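Local coordinates for peptide ABC transporter, peptide-binding protein (Thermus thermophilus, PDB 2D5W), which binds oligopeptides, here a pentapeptide, and as a solute-binding protein of family 5 probably delivers them to an ABC transporter, at residues L24-I32 against P442-E450; E474-N485 against F511-L520. All coordinates share one frame; numbering follows the deposited sequence.

Both contacts tie a loop to a helical element, but at different depths. Interaction 1 (24-32 with 442-450) lies deep in the chain beside the bound peptide, joins segments more than 400 residues apart, and buries about 304 Å². Interaction 2 (474-485 with 511-520), centred about 24 Å away, sits farther out and partly buried; it folds a loop back onto a helix that follows closely in sequence, over about twice the area. The chemistry follows the place: interaction 1 uses two direct hydrogen bonds, two waters and outside partners for its buried polar groups, whereas in interaction 2 one helix face of Asp512, Thr515 and Ser516 takes backbone and side-chain N-H groups of the loop.

Interaction 1 of 2, residues L24-I32 against P442-E450; sequences LRVISNQAI and PSAVVFADE
Beside the peptide site of this solute-binding protein, the loop leading into helix 31-40 meets the consecutive short helices 443-446 and 449-452; Gln30, Asp449 and Ile27 make the largest contributions. Asp449 N, in the first turn of its helix, donates to Ile27 O at 2.8 Å. The Asp449 side chain lies alongside Ile27 and points the same way: CB rests 3.2 Å from Val26 O, and CG, between backbone N and carbonyl carbon (chi1 61°), carries OD2 to 4.1 Å from Ile27 CG2. OD1 has its main polar partner outside the contact, a salt bridge to Arg190 of helix 182-194.

Gln30 reaches across with its chain extended beyond CG. NE2 donates to Ser443 OG at 2.9 Å, the hydroxyl lying close to the amide plane, and also bonds Glu15 O; OE1 takes the Ser28 hydroxyl on an in-plane lone pair at 2.6 Å and accepts from Arg17 N as well. Both ends of this buried amide are thus gripped, while its CG packs 3.7 Å from Phe447 CB. Ser443 OG is also bonded to Gln14. One water bridges Asn29 N (2.8 Å) and Phe447 O.

Ser28 OG accepts from Gln30 N, an ST turn just before helix 31-40, whose Ala31 hydrogen-bonds the peptide backbone while Phe447 packs on an apolar peptide side chain: a ligand-lined site of the periplasmic-binding-protein type.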
loop_
_atom_site.group_PDB
_atom_site.type_symbol
_atom_site.label_atom_id
_atom_site.label_comp_id
_atom_site.label_asym_id
_atom_site.label_seq_id
_atom_site.Cartn_x
_atom_site.Cartn_y
_atom_site.Cartn_z
ATOM N N LEU A 24 -11.542 5.867 2.525
ATOM C CA LEU A 24 -10.655 5.736 3.678
ATOM C C LEU A 24 -9.854 4.442 3.508
ATOM O O LEU A 24 -9.034 4.088 4.353
ATOM C CB LEU A 24 -11.442 5.709 4.990
ATOM C CG LEU A 24 -12.100 7.037 5.391
ATOM C CD1 LEU A 24 -12.805 6.867 6.727
ATOM C CD2 LEU A 24 -11.056 8.144 5.473
ATOM N N ARG A 25 -10.102 3.741 2.403
ATOM C CA ARG A 25 -9.395 2.506 2.066
ATOM C C ARG A 25 -9.538 1.410 3.111
ATOM O O ARG A 25 -8.628 0.593 3.293
ATOM C CB ARG A 25 -7.912 2.816 1.830
ATOM C CG ARG A 25 -7.703 3.903 0.784
ATOM C CD ARG A 25 -6.252 4.338 0.674
ATOM N NE ARG A 25 -6.089 5.367 -0.350
ATOM C CZ ARG A 25 -4.931 5.941 -0.661
ATOM N NH1 ARG A 25 -3.820 5.593 -0.024
ATOM N NH2 ARG A 25 -4.882 6.862 -1.614
ATOM N N VAL A 26 -10.690 1.368 3.774
ATOM C CA VAL A 26 -10.915 0.366 4.806
ATOM C C VAL A 26 -11.291 -1.002 4.243
ATOM O O VAL A 26 -11.040 -2.019 4.888
ATOM C CB VAL A 26 -11.995 0.821 5.818
ATOM C CG1 VAL A 26 -11.628 2.188 6.383
ATOM C CG2 VAL A 26 -13.359 0.857 5.158
ATOM N N ILE A 27 -11.887 -1.036 3.051
ATOM C CA ILE A 27 -12.251 -2.308 2.428
ATOM C C ILE A 27 -11.053 -2.823 1.634
ATOM O O ILE A 27 -10.714 -4.005 1.701
ATOM C CB ILE A 27 -13.468 -2.162 1.495
ATOM C CG1 ILE A 27 -14.683 -1.713 2.313
ATOM C CG2 ILE A 27 -13.751 -3.488 0.794
ATOM C CD1 ILE A 27 -15.963 -1.589 1.521
ATOM N N SER A 28 -10.422 -1.934 0.873
ATOM C CA SER A 28 -9.239 -2.294 0.106
ATOM C C SER A 28 -8.217 -1.178 0.112
ATOM O O SER A 28 -8.543 -0.013 -0.140
ATOM C CB SER A 28 -9.573 -2.612 -1.348
ATOM O OG SER A 28 -8.362 -2.754 -2.079
ATOM N N ASN A 29 -6.977 -1.544 0.398
ATOM C CA ASN A 29 -5.884 -0.595 0.390
ATOM C C ASN A 29 -4.856 -1.078 -0.640
ATOM O O ASN A 29 -3.668 -0.788 -0.541
ATOM C CB ASN A 29 -5.260 -0.486 1.782
ATOM C CG ASN A 29 -4.246 0.625 1.869
ATOM O OD1 ASN A 29 -4.428 1.689 1.280
ATOM N ND2 ASN A 29 -3.173 0.391 2.615
ATOM N N GLN A 30 -5.335 -1.821 -1.634
ATOM C CA GLN A 30 -4.482 -2.337 -2.701
ATOM C C GLN A 30 -3.720 -1.222 -3.397
ATOM O O GLN A 30 -4.278 -0.161 -3.690
ATOM C CB GLN A 30 -5.324 -3.029 -3.769
ATOM C CG GLN A 30 -5.898 -4.373 -3.401
ATOM C CD GLN A 30 -7.015 -4.749 -4.347
ATOM O OE1 GLN A 30 -8.113 -4.198 -4.276
ATOM N NE2 GLN A 30 -6.736 -5.670 -5.260
ATOM N N ALA A 31 -2.452 -1.474 -3.687
ATOM C CA ALA A 31 -1.641 -0.502 -4.397
ATOM C C ALA A 31 -2.264 -0.192 -5.762
ATOM O O ALA A 31 -2.269 0.960 -6.192
ATOM C CB ALA A 31 -0.222 -1.034 -4.578
ATOM N N ILE A 32 -2.804 -1.203 -6.439
ATOM C CA ILE A 32 -3.384 -0.956 -7.757
ATOM C C ILE A 32 -4.584 -0.016 -7.664
ATOM O O ILE A 32 -4.788 0.829 -8.541
ATOM C CB ILE A 32 -3.774 -2.290 -8.488
ATOM C CG1 ILE A 32 -4.310 -1.983 -9.893
ATOM C CG2 ILE A 32 -4.807 -3.068 -7.686
ATOM C CD1 ILE A 32 -3.333 -1.257 -10.798
ATOM N N PRO A 442 -6.681 -14.428 -5.838
ATOM C CA PRO A 442 -6.380 -13.136 -6.464
ATOM C C PRO A 442 -6.163 -12.005 -5.463
ATOM O O PRO A 442 -6.641 -12.058 -4.326
ATOM C CB PRO A 442 -7.612 -12.866 -7.330
ATOM C CG PRO A 442 -8.164 -14.229 -7.606
ATOM C CD PRO A 442 -7.991 -14.933 -6.286
ATOM N N SER A 443 -5.443 -10.983 -5.913
ATOM C CA SER A 443 -5.177 -9.788 -5.126
ATOM C C SER A 443 -6.494 -9.208 -4.597
ATOM O O SER A 443 -6.587 -8.813 -3.436
ATOM C CB SER A 443 -4.459 -8.763 -6.016
ATOM O OG SER A 443 -4.470 -7.463 -5.455
ATOM N N ALA A 444 -7.512 -9.177 -5.455
ATOM C CA ALA A 444 -8.819 -8.635 -5.084
ATOM C C ALA A 444 -9.476 -9.406 -3.943
ATOM O O ALA A 444 -10.403 -8.905 -3.302
ATOM C CB ALA A 444 -9.737 -8.614 -6.300
ATOM N N VAL A 445 -9.004 -10.624 -3.700
ATOM C CA VAL A 445 -9.529 -11.454 -2.622
ATOM C C VAL A 445 -8.654 -11.383 -1.370
ATOM O O VAL A 445 -9.134 -11.038 -0.291
ATOM C CB VAL A 445 -9.642 -12.939 -3.057
ATOM C CG1 VAL A 445 -10.019 -13.808 -1.861
ATOM C CG2 VAL A 445 -10.693 -13.084 -4.147
ATOM N N VAL A 446 -7.365 -11.677 -1.512
ATOM C CA VAL A 446 -6.483 -11.691 -0.347
ATOM C C VAL A 446 -6.197 -10.341 0.291
ATOM O O VAL A 446 -5.864 -10.273 1.475
ATOM C CB VAL A 446 -5.133 -12.402 -0.655
ATOM C CG1 VAL A 446 -5.396 -13.825 -1.126
ATOM C CG2 VAL A 446 -4.334 -11.624 -1.694
ATOM N N PHE A 447 -6.337 -9.262 -0.474
ATOM C CA PHE A 447 -6.073 -7.936 0.068
ATOM C C PHE A 447 -7.337 -7.199 0.508
ATOM O O PHE A 447 -7.276 -6.031 0.887
ATOM C CB PHE A 447 -5.274 -7.105 -0.943
ATOM C CG PHE A 447 -3.902 -7.664 -1.238
ATOM C CD1 PHE A 447 -3.374 -7.575 -2.520
ATOM C CD2 PHE A 447 -3.139 -8.282 -0.243
ATOM C CE1 PHE A 447 -2.114 -8.090 -2.817
ATOM C CE2 PHE A 447 -1.870 -8.801 -0.532
ATOM C CZ PHE A 447 -1.363 -8.702 -1.822
ATOM N N ALA A 448 -8.480 -7.875 0.443
ATOM C CA ALA A 448 -9.734 -7.285 0.907
ATOM C C ALA A 448 -9.689 -7.388 2.433
ATOM O O ALA A 448 -9.143 -8.357 2.982
ATOM C CB ALA A 448 -10.925 -8.056 0.357
ATOM N N ASP A 449 -10.260 -6.399 3.114
ATOM C CA ASP A 449 -10.250 -6.369 4.572
ATOM C C ASP A 449 -10.644 -7.671 5.254
ATOM O O ASP A 449 -9.982 -8.103 6.203
ATOM C CB ASP A 449 -11.135 -5.221 5.104
ATOM C CG ASP A 449 -12.612 -5.344 4.707
ATOM O OD1 ASP A 449 -13.427 -4.611 5.314
ATOM O OD2 ASP A 449 -12.971 -6.134 3.807
ATOM N N GLU A 450 -11.704 -8.308 4.765
ATOM C CA GLU A 450 -12.196 -9.533 5.371
ATOM C C GLU A 450 -11.225 -10.697 5.325
ATOM O O GLU A 450 -11.475 -11.739 5.930
ATOM C CB GLU A 450 -13.545 -9.920 4.761
ATOM C CG GLU A 450 -14.603 -8.847 4.979
ATOM C CD GLU A 450 -16.018 -9.384 4.931
ATOM O OE1 GLU A 450 -16.374 -10.048 3.936
ATOM O OE2 GLU A 450 -16.777 -9.134 5.894
HETATM O O HOH W 1 -7.816 -4.403 3.259
HETATM O O HOH W 2 -5.552 -3.863 0.987
#

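Interaction 2 of 2, residues E474-N485 against F511-L520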
loop_
_atom_site.group_PDB
_atom_site.type_symbol
_atom_site.label_atom_id
_atom_site.label_comp_id
_atom_site.label_asym_id
_atom_site.label_seq_id
_atom_site.Cartn_x
_atom_site.Cartn_y
_atom_site.Cartn_z
ATOM N N GLU A 474 7.049 7.094 7.297
ATOM C CA GLU A 474 7.410 5.895 8.046
ATOM C C GLU A 474 7.297 6.100 9.554
ATOM O O GLU A 474 7.916 7.004 10.118
ATOM C CB GLU A 474 8.834 5.470 7.681
ATOM C CG GLU A 474 9.319 4.197 8.377
ATOM C CD GLU A 474 8.449 2.982 8.074
ATOM O OE1 GLU A 474 8.233 2.685 6.879
ATOM O OE2 GLU A 474 7.987 2.322 9.032
ATOM N N ASP A 475 6.503 5.254 10.200
ATOM C CA ASP A 475 6.301 5.334 11.643
ATOM C C ASP A 475 6.410 3.970 12.321
ATOM O O ASP A 475 6.197 3.857 13.529
ATOM C CB ASP A 475 4.927 5.935 11.953
ATOM C CG ASP A 475 3.830 5.356 11.083
ATOM O OD1 ASP A 475 3.910 4.161 10.735
ATOM O OD2 ASP A 475 2.882 6.094 10.749
ATOM N N GLY A 476 6.739 2.941 11.547
ATOM C CA GLY A 476 6.846 1.602 12.101
ATOM C C GLY A 476 5.498 1.048 12.535
ATOM O O GLY A 476 5.434 0.005 13.190
ATOM N N SER A 477 4.414 1.724 12.156
ATOM C CA SER A 477 3.073 1.287 12.546
ATOM C C SER A 477 2.692 -0.112 12.066
ATOM O O SER A 477 1.789 -0.726 12.627
ATOM C CB SER A 477 2.018 2.304 12.091
ATOM O OG SER A 477 1.969 2.414 10.684
ATOM N N LEU A 478 3.364 -0.619 11.038
ATOM C CA LEU A 478 3.082 -1.972 10.560
ATOM C C LEU A 478 3.382 -2.983 11.661
ATOM O O LEU A 478 2.855 -4.097 11.658
ATOM C CB LEU A 478 3.950 -2.317 9.344
ATOM C CG LEU A 478 3.567 -1.726 7.986
ATOM C CD1 LEU A 478 4.592 -2.149 6.945
ATOM C CD2 LEU A 478 2.178 -2.209 7.588
ATOM N N PHE A 479 4.233 -2.590 12.605
ATOM C CA PHE A 479 4.625 -3.489 13.677
ATOM C C PHE A 479 4.413 -2.985 15.091
ATOM O O PHE A 479 4.902 -3.584 16.045
ATOM C CB PHE A 479 6.076 -3.918 13.460
ATOM C CG PHE A 479 6.268 -4.666 12.179
ATOM C CD1 PHE A 479 6.806 -4.046 11.057
ATOM C CD2 PHE A 479 5.810 -5.973 12.064
ATOM C CE1 PHE A 479 6.875 -4.718 9.840
ATOM C CE2 PHE A 479 5.874 -6.651 10.855
ATOM C CZ PHE A 479 6.406 -6.021 9.741
ATOM N N GLN A 480 3.674 -1.893 15.238
ATOM C CA GLN A 480 3.389 -1.373 16.567
ATOM C C GLN A 480 2.148 -2.052 17.110
ATOM O O GLN A 480 1.221 -2.366 16.360
ATOM C CB GLN A 480 3.082 0.120 16.532
ATOM C CG GLN A 480 4.227 1.030 16.201
ATOM C CD GLN A 480 3.778 2.473 16.163
ATOM O OE1 GLN A 480 2.761 2.794 15.550
ATOM N NE2 GLN A 480 4.532 3.351 16.812
ATOM N N TYR A 481 2.126 -2.292 18.413
ATOM C CA TYR A 481 0.932 -2.847 19.022
ATOM C C TYR A 481 0.091 -1.611 19.330
ATOM O O TYR A 481 -1.106 -1.565 19.044
ATOM C CB TYR A 481 1.261 -3.587 20.317
ATOM C CG TYR A 481 0.040 -3.813 21.180
ATOM C CD1 TYR A 481 -0.971 -4.692 20.786
ATOM C CD2 TYR A 481 -0.127 -3.108 22.371
ATOM C CE1 TYR A 481 -2.122 -4.859 21.562
ATOM C CE2 TYR A 481 -1.269 -3.265 23.149
ATOM C CZ TYR A 481 -2.261 -4.140 22.740
ATOM O OH TYR A 481 -3.389 -4.299 23.511
ATOM N N LYS A 482 0.740 -0.596 19.888
ATOM C CA LYS A 482 0.068 0.646 20.233
ATOM C C LYS A 482 0.996 1.842 20.067
ATOM O O LYS A 482 2.187 1.761 20.370
ATOM C CB LYS A 482 -0.415 0.588 21.685
ATOM C CG LYS A 482 -1.091 1.861 22.181
ATOM C CD LYS A 482 -1.357 1.802 23.680
ATOM C CE LYS A 482 -2.243 0.623 24.050
ATOM N NZ LYS A 482 -2.468 0.543 25.520
ATOM N N ASN A 483 0.460 2.945 19.558
ATOM C CA ASN A 483 1.256 4.155 19.436
ATOM C C ASN A 483 1.057 4.820 20.793
ATOM O O ASN A 483 -0.074 5.108 21.194
ATOM C CB ASN A 483 0.739 5.059 18.318
ATOM C CG ASN A 483 1.551 6.331 18.192
ATOM O OD1 ASN A 483 1.574 7.152 19.109
ATOM N ND2 ASN A 483 2.233 6.496 17.066
ATOM N N LEU A 484 2.154 5.049 21.503
ATOM C CA LEU A 484 2.091 5.627 22.841
ATOM C C LEU A 484 1.701 7.098 22.923
ATOM O O LEU A 484 1.345 7.587 23.996
ATOM C CB LEU A 484 3.424 5.407 23.561
ATOM C CG LEU A 484 3.880 3.947 23.637
ATOM C CD1 LEU A 484 5.144 3.858 24.475
ATOM C CD2 LEU A 484 2.781 3.086 24.239
ATOM N N ASN A 485 1.758 7.805 21.804
ATOM C CA ASN A 485 1.401 9.218 21.811
ATOM C C ASN A 485 -0.102 9.425 21.778
ATOM O O ASN A 485 -0.610 10.411 22.311
ATOM C CB ASN A 485 2.026 9.929 20.615
ATOM C CG ASN A 485 3.506 9.683 20.511
ATOM O OD1 ASN A 485 4.218 9.708 21.513
ATOM N ND2 ASN A 485 3.984 9.453 19.297
ATOM N N PHE A 511 9.678 -1.719 21.261
ATOM C CA PHE A 511 9.566 -1.297 19.868
ATOM C C PHE A 511 8.552 -0.148 19.790
ATOM O O PHE A 511 8.787 0.855 19.114
ATOM C CB PHE A 511 9.086 -2.465 19.004
ATOM C CG PHE A 511 8.953 -2.129 17.542
ATOM C CD1 PHE A 511 10.021 -2.306 16.666
ATOM C CD2 PHE A 511 7.755 -1.632 17.044
ATOM C CE1 PHE A 511 9.897 -1.995 15.311
ATOM C CE2 PHE A 511 7.617 -1.318 15.695
ATOM C CZ PHE A 511 8.690 -1.500 14.828
ATOM N N ASP A 512 7.427 -0.298 20.486
ATOM C CA ASP A 512 6.400 0.742 20.479
ATOM C C ASP A 512 6.924 2.046 21.066
ATOM O O ASP A 512 6.629 3.126 20.558
ATOM C CB ASP A 512 5.160 0.296 21.265
ATOM C CG ASP A 512 4.360 -0.774 20.544
ATOM O OD1 ASP A 512 4.727 -1.133 19.406
ATOM O OD2 ASP A 512 3.358 -1.255 21.110
ATOM N N ARG A 513 7.706 1.949 22.134
ATOM C CA ARG A 513 8.253 3.140 22.768
ATOM C C ARG A 513 9.214 3.875 21.840
ATOM O O ARG A 513 9.136 5.094 21.683
ATOM C CB ARG A 513 8.979 2.762 24.059
ATOM C CG ARG A 513 9.338 3.948 24.934
ATOM C CD ARG A 513 10.057 3.515 26.204
ATOM N NE ARG A 513 9.312 2.502 26.949
ATOM C CZ ARG A 513 9.379 1.195 26.714
ATOM N NH1 ARG A 513 8.660 0.349 27.439
ATOM N NH2 ARG A 513 10.177 0.729 25.762
ATOM N N LEU A 514 10.122 3.128 21.224
ATOM C CA LEU A 514 11.109 3.707 20.324
ATOM C C LEU A 514 10.481 4.380 19.110
ATOM O O LEU A 514 10.824 5.515 18.781
ATOM C CB LEU A 514 12.095 2.631 19.866
ATOM C CG LEU A 514 13.048 2.102 20.943
ATOM C CD1 LEU A 514 13.676 0.800 20.466
ATOM C CD2 LEU A 514 14.119 3.139 21.255
ATOM N N THR A 515 9.563 3.681 18.447
ATOM C CA THR A 515 8.913 4.229 17.261
ATOM C C THR A 515 7.968 5.384 17.583
ATOM O O THR A 515 7.864 6.332 16.805
ATOM C CB THR A 515 8.152 3.128 16.472
ATOM O OG1 THR A 515 7.253 2.434 17.344
ATOM C CG2 THR A 515 9.136 2.131 15.865
ATOM N N SER A 516 7.286 5.315 18.723
ATOM C CA SER A 516 6.383 6.393 19.112
ATOM C C SER A 516 7.177 7.665 19.383
ATOM O O SER A 516 6.709 8.766 19.109
ATOM C CB SER A 516 5.581 6.010 20.357
ATOM O OG SER A 516 4.696 4.941 20.074
ATOM N N GLN A 517 8.383 7.520 19.924
ATOM C CA GLN A 517 9.208 8.688 20.194
ATOM C C GLN A 517 9.847 9.187 18.900
ATOM O O GLN A 517 9.921 10.390 18.652
ATOM C CB GLN A 517 10.315 8.358 21.194
ATOM C CG GLN A 517 11.098 9.589 21.620
ATOM C CD GLN A 517 12.279 9.266 22.512
ATOM O OE1 GLN A 517 12.186 8.428 23.410
ATOM N NE2 GLN A 517 13.394 9.944 22.279
ATOM N N ALA A 518 10.302 8.251 18.076
ATOM C CA ALA A 518 10.961 8.590 16.825
ATOM C C ALA A 518 10.143 9.476 15.897
ATOM O O ALA A 518 10.688 10.380 15.274
ATOM C CB ALA A 518 11.371 7.320 16.092
ATOM N N VAL A 519 8.840 9.223 15.797
ATOM C CA VAL A 519 8.012 10.027 14.906
ATOM C C VAL A 519 7.854 11.461 15.396
ATOM O O VAL A 519 7.464 12.339 14.626
ATOM C CB VAL A 519 6.610 9.398 14.686
ATOM C CG1 VAL A 519 6.753 8.053 13.982
ATOM C CG2 VAL A 519 5.880 9.241 16.004
ATOM N N LEU A 520 8.163 11.691 16.670
ATOM C CA LEU A 520 8.086 13.024 17.265
ATOM C C LEU A 520 9.433 13.731 17.160
ATOM O O LEU A 520 9.556 14.905 17.523
ATOM C CB LEU A 520 7.711 12.929 18.743
ATOM C CG LEU A 520 6.343 12.363 19.120
ATOM C CD1 LEU A 520 6.306 12.108 20.619
ATOM C CD2 LEU A 520 5.244 13.331 18.708
HETATM O O HOH W 3 5.162 5.786 15.542
HETATM O O HOH W 4 5.076 -3.836 18.925
#
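Asp512, on the helix 509-518, receives the backbone of the loop 474-485 with both carboxylate oxygens. OD1 takes Tyr481 N on its syn side at 3.0 Å, and OD2 takes Lys482 N at 3.0 Å from above the carboxylate plane, 56° out of it; a weak second bond joins Tyr481 N to OD2. Water 4 lies within hydrogen-bonding distance of both OD1 and Phe479 O. The Tyr481 ring lies nearly coplanar with the carboxylate, which meets it at the edge. With an alanine here, Tyr481 N and Lys482 N would probably be left without their carboxylate acceptor and the loop less firmly held to the helix.

One turn on, Gln480 and Thr515 slide past each other in opposite directions: NE2 of Gln480 donates to Thr515 OG1 at 2.9 Å. That hydroxyl stands between the backbone N and the carbonyl carbon, chi1 53°, which turns it back to donate to Phe511 O. Ser516 OG works the same way, accepting from Leu484 N at 2.9 Å and giving its own proton to Asp512 O. Asn485 ND2 completes the series with a nearly straight bond to Ser516 O (2.8 Å, 171°) and bonds Tyr145 OH as well. Its other branch, OD1, comes up against Leu520 CD1. Two Asx turns shape the loop: Asp475 OD1 accepts Ser477 N and OG, and Asn483 OD1 accepts Asn485 N.

The Phe511 ring meets Gly476 O at its edge and packs on Phe479 CB. Helix 524-541 touches Leu514 and Ala518, placing helix 509-518 between it and the loop that follows strand 463-469.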